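Local coordinates for serine-rich secreted cell wall anchored (LPXTG-motif ) protein (Lactobacillus reuteri ATCC 53608, PDB 5NXK), which probably serves as a surface adhesin that helps this gut bacterium attach to its host, through a binding region folded as a beta-solenoid, at residues Glu266-Ser271 / Asp294-Ala299; Leu81-Ser85 / Ser137-Asp141. The contacts are given in a common frame with arbitrary orientation. Residue numbers count along the deposited sequence, not the author numbering.

A solenoid is built by repetition, and the two contacts illustrate what happens along its stack of coils and what can be added to its wall. They come in series along the chain: interaction 2 (81-85 with 137-141) closes before interaction 1 (266-271 with 294-299) opens. Their centres lie about 38 Å apart, their nearest atoms about 27 Å, on opposite sides of the chain's centre. Both reach the same ten-stranded parallel sheet, interaction 2 at its third strand, 79-83, and interaction 1 at its last, 298-303. Interaction 1 joins neighbouring coils at the C-terminal end; interaction 2 lays a hairpin against the outside of an early coil. The first extends the repeat, the second departs from it.

Interaction 1: residues Glu266-Ser271 / Asp294-Ala299; sequences ELAKGS and DFNGTA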
ATOM      1  N   GLU A 266     -17.561  -3.500  -6.720  1.00 23.72           N
ATOM      2  CA  GLU A 266     -18.695  -4.146  -6.078  1.00 25.15           C
ATOM      3  C   GLU A 266     -18.885  -3.547  -4.699  1.00 25.59           C
ATOM      4  O   GLU A 266     -17.978  -3.572  -3.883  1.00 27.00           O
ATOM      5  CB  GLU A 266     -18.478  -5.664  -5.983  1.00 34.07           C
ATOM      6  CG  GLU A 266     -18.329  -6.365  -7.353  1.00 56.44           C
ATOM      7  CD  GLU A 266     -18.084  -7.878  -7.257  1.00 69.48           C
ATOM      8  OE1 GLU A 266     -17.028  -8.285  -6.721  1.00 73.00           O
ATOM      9  OE2 GLU A 266     -18.942  -8.659  -7.725  1.00 77.80           O
ATOM     10  N   LEU A 267     -20.069  -3.006  -4.449  1.00 25.17           N
ATOM     11  CA  LEU A 267     -20.379  -2.371  -3.173  1.00 20.09           C
ATOM     12  C   LEU A 267     -21.492  -3.190  -2.529  1.00 26.76           C
ATOM     13  O   LEU A 267     -22.641  -3.127  -2.957  1.00 27.05           O
ATOM     14  CB  LEU A 267     -20.813  -0.916  -3.366  1.00 22.00           C
ATOM     15  CG  LEU A 267     -19.865  -0.007  -4.175  1.00 24.85           C
ATOM     16  CD1 LEU A 267     -20.293   1.454  -4.150  1.00 26.00           C
ATOM     17  CD2 LEU A 267     -18.436  -0.131  -3.677  1.00 29.40           C
ATOM     18  N   ALA A 268     -21.160  -3.947  -1.494  1.00 25.07           N
ATOM     19  CA  ALA A 268     -22.070  -4.974  -0.991  1.00 25.45           C
ATOM     20  C   ALA A 268     -23.211  -4.414  -0.155  1.00 25.81           C
ATOM     21  O   ALA A 268     -23.129  -3.301   0.363  1.00 27.00           O
ATOM     22  CB  ALA A 268     -21.281  -6.010  -0.162  1.00 23.95           C
ATOM     23  N   LYS A 269     -24.278  -5.198  -0.015  1.00 26.73           N
ATOM     24  CA  LYS A 269     -25.399  -4.805   0.846  1.00 29.41           C
ATOM     25  C   LYS A 269     -24.889  -4.484   2.259  1.00 31.15           C
ATOM     26  O   LYS A 269     -23.971  -5.146   2.774  1.00 31.01           O
ATOM     27  CB  LYS A 269     -26.500  -5.873   0.861  1.00 39.90           C
ATOM     28  CG  LYS A 269     -26.141  -7.176   1.532  1.00 63.81           C
ATOM     29  CD  LYS A 269     -27.398  -8.010   1.823  1.00 73.38           C
ATOM     30  CE  LYS A 269     -27.037  -9.451   2.188  1.00 75.74           C
ATOM     31  NZ  LYS A 269     -27.105 -10.340   0.990  1.00 77.39           N
ATOM     32  N   GLY A 270     -25.461  -3.441   2.858  1.00 27.09           N
ATOM     33  CA  GLY A 270     -25.071  -2.992   4.177  1.00 28.89           C
ATOM     34  C   GLY A 270     -23.889  -2.039   4.180  1.00 27.70           C
ATOM     35  O   GLY A 270     -23.656  -1.352   5.168  1.00 27.24           O
ATOM     36  N   SER A 271     -23.113  -2.005   3.098  1.00 23.29           N
ATOM     37  CA  SER A 271     -21.985  -1.069   3.045  1.00 22.54           C
ATOM     38  C   SER A 271     -22.454   0.381   2.926  1.00 25.64           C
ATOM     39  O   SER A 271     -23.549   0.667   2.434  1.00 26.03           O
ATOM     40  CB  SER A 271     -21.035  -1.408   1.887  1.00 19.67           C
ATOM     41  OG  SER A 271     -21.659  -1.235   0.614  1.00 24.43           O
ATOM     42  N   ASP A 294     -21.330  -2.595  -9.421  1.00 21.90           N
ATOM     43  CA  ASP A 294     -22.534  -3.073  -8.749  1.00 21.01           C
ATOM     44  C   ASP A 294     -22.746  -2.303  -7.461  1.00 22.33           C
ATOM     45  O   ASP A 294     -21.906  -2.339  -6.568  1.00 22.39           O
ATOM     46  CB  ASP A 294     -22.443  -4.576  -8.452  1.00 26.65           C
ATOM     47  CG  ASP A 294     -22.549  -5.434  -9.710  1.00 39.85           C
ATOM     48  OD1 ASP A 294     -23.520  -5.272 -10.476  1.00 44.53           O
ATOM     49  OD2 ASP A 294     -21.636  -6.245  -9.953  1.00 46.88           O
ATOM     50  N   PHE A 295     -23.872  -1.601  -7.383  1.00 23.39           N
ATOM     51  CA  PHE A 295     -24.272  -0.871  -6.188  1.00 24.63           C
ATOM     52  C   PHE A 295     -25.345  -1.654  -5.463  1.00 26.56           C
ATOM     53  O   PHE A 295     -26.497  -1.652  -5.893  1.00 25.09           O
ATOM     54  CB  PHE A 295     -24.825   0.510  -6.541  1.00 20.57           C
ATOM     55  CG  PHE A 295     -23.822   1.441  -7.171  1.00 25.57           C
ATOM     56  CD1 PHE A 295     -23.591   1.416  -8.543  1.00 23.78           C
ATOM     57  CD2 PHE A 295     -23.139   2.368  -6.396  1.00 21.60           C
ATOM     58  CE1 PHE A 295     -22.694   2.301  -9.127  1.00 22.26           C
ATOM     59  CE2 PHE A 295     -22.239   3.239  -6.966  1.00 24.38           C
ATOM     60  CZ  PHE A 295     -22.011   3.209  -8.339  1.00 20.63           C
ATOM     61  N   ASN A 296     -24.992  -2.312  -4.368  1.00 26.77           N
ATOM     62  CA  ASN A 296     -25.977  -3.092  -3.631  1.00 26.76           C
ATOM     63  C   ASN A 296     -26.157  -2.540  -2.236  1.00 27.18           C
ATOM     64  O   ASN A 296     -26.951  -3.061  -1.464  1.00 32.15           O
ATOM     65  CB  ASN A 296     -25.578  -4.573  -3.554  1.00 24.80           C
ATOM     66  CG  ASN A 296     -25.385  -5.205  -4.930  1.00 30.16           C
ATOM     67  OD1 ASN A 296     -24.310  -5.715  -5.243  1.00 34.41           O
ATOM     68  ND2 ASN A 296     -26.409  -5.143  -5.761  1.00 27.01           N
ATOM     69  N   GLY A 297     -25.410  -1.494  -1.898  1.00 24.44           N
ATOM     70  CA  GLY A 297     -25.546  -0.887  -0.587  1.00 26.43           C
ATOM     71  C   GLY A 297     -26.039   0.545  -0.642  1.00 30.97           C
ATOM     72  O   GLY A 297     -26.897   0.893  -1.458  1.00 37.84           O
ATOM     73  N   THR A 298     -25.476   1.384   0.221  1.00 28.69           N
ATOM     74  CA  THR A 298     -25.781   2.808   0.245  1.00 28.13           C
ATOM     75  C   THR A 298     -24.543   3.564  -0.201  1.00 27.61           C
ATOM     76  O   THR A 298     -23.471   3.381   0.361  1.00 23.15           O
ATOM     77  CB  THR A 298     -26.190   3.273   1.656  1.00 28.00           C
ATOM     78  OG1 THR A 298     -27.329   2.522   2.082  1.00 30.27           O
ATOM     79  CG2 THR A 298     -26.531   4.763   1.682  1.00 29.91           C
ATOM     80  N   ALA A 299     -24.686   4.408  -1.211  1.00 23.92           N
ATOM     81  CA  ALA A 299     -23.542   5.177  -1.672  1.00 22.81           C
ATOM     82  C   ALA A 299     -23.946   6.596  -1.987  1.00 27.66           C
ATOM     83  O   ALA A 299     -25.036   6.850  -2.504  1.00 23.39           O
ATOM     84  CB  ALA A 299     -22.904   4.520  -2.898  1.00 18.75           C
TER
HETATM   85  O   HOH W   1     -22.409   1.168  -0.842  1.00 23.38           O
HETATM   86  O   HOH W   2     -26.338   0.337   3.187  1.00 37.00           O
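Parallel coils join chiefly through their backbones, as L267 illustrates. It buries 93 Å²: its N donates to D294 O (2.9 Å) and its O accepts from N296 N (2.9 Å), straddling F295. Its side chain turns to the face it shares with F295, where L267 CD1 lies 3.7 Å from F295 CD2 and 4.2 Å from A299 CB. D294 occupies the other face with E266; the like charges E266 OE2 and D294 OD2 are 4.2 Å apart, and R292 forms a salt bridge with D294. At the corner N296, which buries 47 Å², takes its coil out of the strand, its O receiving a CA-H...O contact from K269 CA (3.3 Å). In the neighbouring coil the type II turn A268-S271 passes beside G297, where a CB would collide with A268 O and S271 OG. The hydrogen bond from T298 N to S271 O (3.0 Å) resumes the pairing on the next sheet. Strand, corner, strand, stacked coil on coil: a parallel beta-helix of the pectate lyase-like type.

Interaction 2: residues Leu81-Ser85 / Ser137-Asp141; sequences LYNTS and SYEVD
Strands 81-83 and 137-140 both run extended, yet they do not pair: their axes approach to 8.7 Å and their N-to-C directions diverge by 127°, with no hydrogen bond between the segments. The arrangement is that of a beta-hairpin (137-140 with 143-146) packed on the outer wall of a parallel beta-solenoid. Y82 lies nearest Y138, CA to CA 8.0 Å, and T84 nearest S137 at 8.1 Å. After the strand, T84 bends away from extended geometry (-103/-19), while D141 enters the hairpin turn with positive phi and psi (41/55). Y82, Y138 and V140 all direct CA-to-CB toward the opposing segment; N83 points away. Y82 takes chi1 m and Y138 chi1 p, with chi2 near 85° in both. Their rings meet obliquely, centroids 5.0 Å apart and planes at 40°, with Y82 CD2 3.4 Å from Y138 CD1. Y82 CB makes a CH-pi contact 3.9 Å from the Y138 ring centroid. V140 sets its CB over a face of the Y82 ring, 4.0 Å from Y82 CZ. Y138 reaches the solenoid wall: its OH hydrogen-bonds N53, N83 O lies 3.4 Å from Y138 CE2 at the ring edge, and T84 CG2 sits 3.3 Å from Y138 OH.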
ATOM      1  N   LEU A  81       6.273   3.007  11.860  1.00 25.83           N
ATOM      2  CA  LEU A  81       7.308   2.822  10.857  1.00 29.02           C
ATOM      3  C   LEU A  81       7.588   4.125  10.117  1.00 31.51           C
ATOM      4  O   LEU A  81       6.660   4.765   9.618  1.00 26.68           O
ATOM      5  CB  LEU A  81       6.888   1.735   9.860  1.00 28.47           C
ATOM      6  CG  LEU A  81       6.401   0.412  10.461  1.00 26.24           C
ATOM      7  CD1 LEU A  81       5.883  -0.503   9.349  1.00 23.98           C
ATOM      8  CD2 LEU A  81       7.499  -0.285  11.260  1.00 30.27           C
ATOM      9  N   TYR A  82       8.858   4.506  10.036  1.00 25.87           N
ATOM     10  CA  TYR A  82       9.250   5.715   9.311  1.00 30.30           C
ATOM     11  C   TYR A  82      10.172   5.350   8.165  1.00 27.54           C
ATOM     12  O   TYR A  82      11.001   4.454   8.307  1.00 28.33           O
ATOM     13  CB  TYR A  82       9.989   6.717  10.215  1.00 35.65           C
ATOM     14  CG  TYR A  82       9.261   7.163  11.459  1.00 38.25           C
ATOM     15  CD1 TYR A  82       9.334   6.422  12.639  1.00 35.15           C
ATOM     16  CD2 TYR A  82       8.530   8.350  11.469  1.00 33.11           C
ATOM     17  CE1 TYR A  82       8.678   6.844  13.789  1.00 39.43           C
ATOM     18  CE2 TYR A  82       7.872   8.778  12.612  1.00 32.69           C
ATOM     19  CZ  TYR A  82       7.948   8.026  13.768  1.00 38.89           C
ATOM     20  OH  TYR A  82       7.295   8.460  14.902  1.00 39.93           O
ATOM     21  N   ASN A  83      10.056   6.047   7.038  1.00 23.43           N
ATOM     22  CA  ASN A  83      11.029   5.840   5.975  1.00 30.52           C
ATOM     23  C   ASN A  83      11.180   7.070   5.097  1.00 36.37           C
ATOM     24  O   ASN A  83      10.213   7.799   4.866  1.00 33.76           O
ATOM     25  CB  ASN A  83      10.634   4.633   5.107  1.00 27.48           C
ATOM     26  CG  ASN A  83       9.418   4.919   4.255  1.00 29.55           C
ATOM     27  OD1 ASN A  83       8.281   4.867   4.744  1.00 30.10           O
ATOM     28  ND2 ASN A  83       9.646   5.244   2.976  1.00 24.70           N
ATOM     29  N   THR A  84      12.383   7.271   4.576  1.00 30.34           N
ATOM     30  CA  THR A  84      12.634   8.378   3.659  1.00 34.14           C
ATOM     31  C   THR A  84      12.712   7.886   2.224  1.00 33.74           C
ATOM     32  O   THR A  84      12.566   8.667   1.278  1.00 34.07           O
ATOM     33  CB  THR A  84      13.948   9.100   3.995  1.00 33.42           C
ATOM     34  OG1 THR A  84      15.023   8.163   3.895  1.00 34.40           O
ATOM     35  CG2 THR A  84      13.902   9.653   5.412  1.00 38.65           C
ATOM     36  N   SER A  85      12.937   6.585   2.068  1.00 30.84           N
ATOM     37  CA  SER A  85      13.139   5.997   0.751  1.00 25.82           C
ATOM     38  C   SER A  85      11.911   6.096  -0.131  1.00 29.93           C
ATOM     39  O   SER A  85      10.790   5.835   0.310  1.00 29.90           O
ATOM     40  CB  SER A  85      13.536   4.530   0.874  1.00 28.47           C
ATOM     41  OG  SER A  85      13.709   3.963  -0.414  1.00 29.08           O
ATOM     42  N   SER A 137       7.913  15.269   5.201  1.00 32.76           N
ATOM     43  CA  SER A 137       8.947  15.101   6.193  1.00 38.51           C
ATOM     44  C   SER A 137       8.337  14.608   7.491  1.00 36.44           C
ATOM     45  O   SER A 137       7.127  14.659   7.675  1.00 33.48           O
ATOM     46  CB  SER A 137       9.699  16.422   6.417  1.00 38.73           C
ATOM     47  OG  SER A 137       8.859  17.390   7.017  1.00 40.34           O
ATOM     48  N   TYR A 138       9.178  14.109   8.382  1.00 38.26           N
ATOM     49  CA  TYR A 138       8.712  13.715   9.705  1.00 35.12           C
ATOM     50  C   TYR A 138       9.780  13.999  10.739  1.00 38.40           C
ATOM     51  O   TYR A 138      10.926  14.249  10.399  1.00 37.97           O
ATOM     52  CB  TYR A 138       8.340  12.236   9.747  1.00 37.67           C
ATOM     53  CG  TYR A 138       9.433  11.280   9.310  1.00 36.01           C
ATOM     54  CD1 TYR A 138      10.437  10.876  10.192  1.00 35.06           C
ATOM     55  CD2 TYR A 138       9.436  10.750   8.026  1.00 35.97           C
ATOM     56  CE1 TYR A 138      11.427   9.993   9.796  1.00 38.73           C
ATOM     57  CE2 TYR A 138      10.419   9.859   7.617  1.00 35.89           C
ATOM     58  CZ  TYR A 138      11.408   9.481   8.504  1.00 39.74           C
ATOM     59  OH  TYR A 138      12.382   8.598   8.098  1.00 35.67           O
ATOM     60  N   GLU A 139       9.403  13.984  12.006  1.00 40.78           N
ATOM     61  CA  GLU A 139      10.382  14.218  13.053  1.00 51.23           C
ATOM     62  C   GLU A 139      10.235  13.151  14.123  1.00 43.94           C
ATOM     63  O   GLU A 139       9.129  12.847  14.563  1.00 44.96           O
ATOM     64  CB  GLU A 139      10.250  15.631  13.639  1.00 62.32           C
ATOM     65  CG  GLU A 139      10.538  15.731  15.132  1.00 76.92           C
ATOM     66  CD  GLU A 139      10.832  17.155  15.575  1.00 87.95           C
ATOM     67  OE1 GLU A 139      10.902  18.047  14.702  1.00 89.01           O
ATOM     68  OE2 GLU A 139      11.002  17.382  16.794  1.00 91.77           O
ATOM     69  N   VAL A 140      11.341  12.523  14.484  1.00 44.46           N
ATOM     70  CA  VAL A 140      11.290  11.554  15.571  1.00 45.52           C
ATOM     71  C   VAL A 140      12.517  11.739  16.463  1.00 48.70           C
ATOM     72  O   VAL A 140      13.633  11.916  15.957  1.00 45.19           O
ATOM     73  CB  VAL A 140      11.174  10.104  15.037  1.00 49.64           C
ATOM     74  CG1 VAL A 140      12.345   9.750  14.132  1.00 43.19           C
ATOM     75  CG2 VAL A 140      11.020   9.119  16.191  1.00 52.49           C
ATOM     76  N   ASP A 141      12.284  11.758  17.778  1.00 57.53           N
ATOM     77  CA  ASP A 141      13.315  12.056  18.778  1.00 68.38           C
ATOM     78  C   ASP A 141      14.231  13.195  18.342  1.00 61.37           C
ATOM     79  O   ASP A 141      15.449  13.045  18.259  1.00 59.03           O
ATOM     80  CB  ASP A 141      14.125  10.801  19.137  1.00 77.20           C
ATOM     81  CG  ASP A 141      13.285   9.748  19.869  1.00 81.88           C
ATOM     82  OD1 ASP A 141      12.211  10.106  20.401  1.00 84.50           O
ATOM     83  OD2 ASP A 141      13.706   8.570  19.942  1.00 78.08           O
TER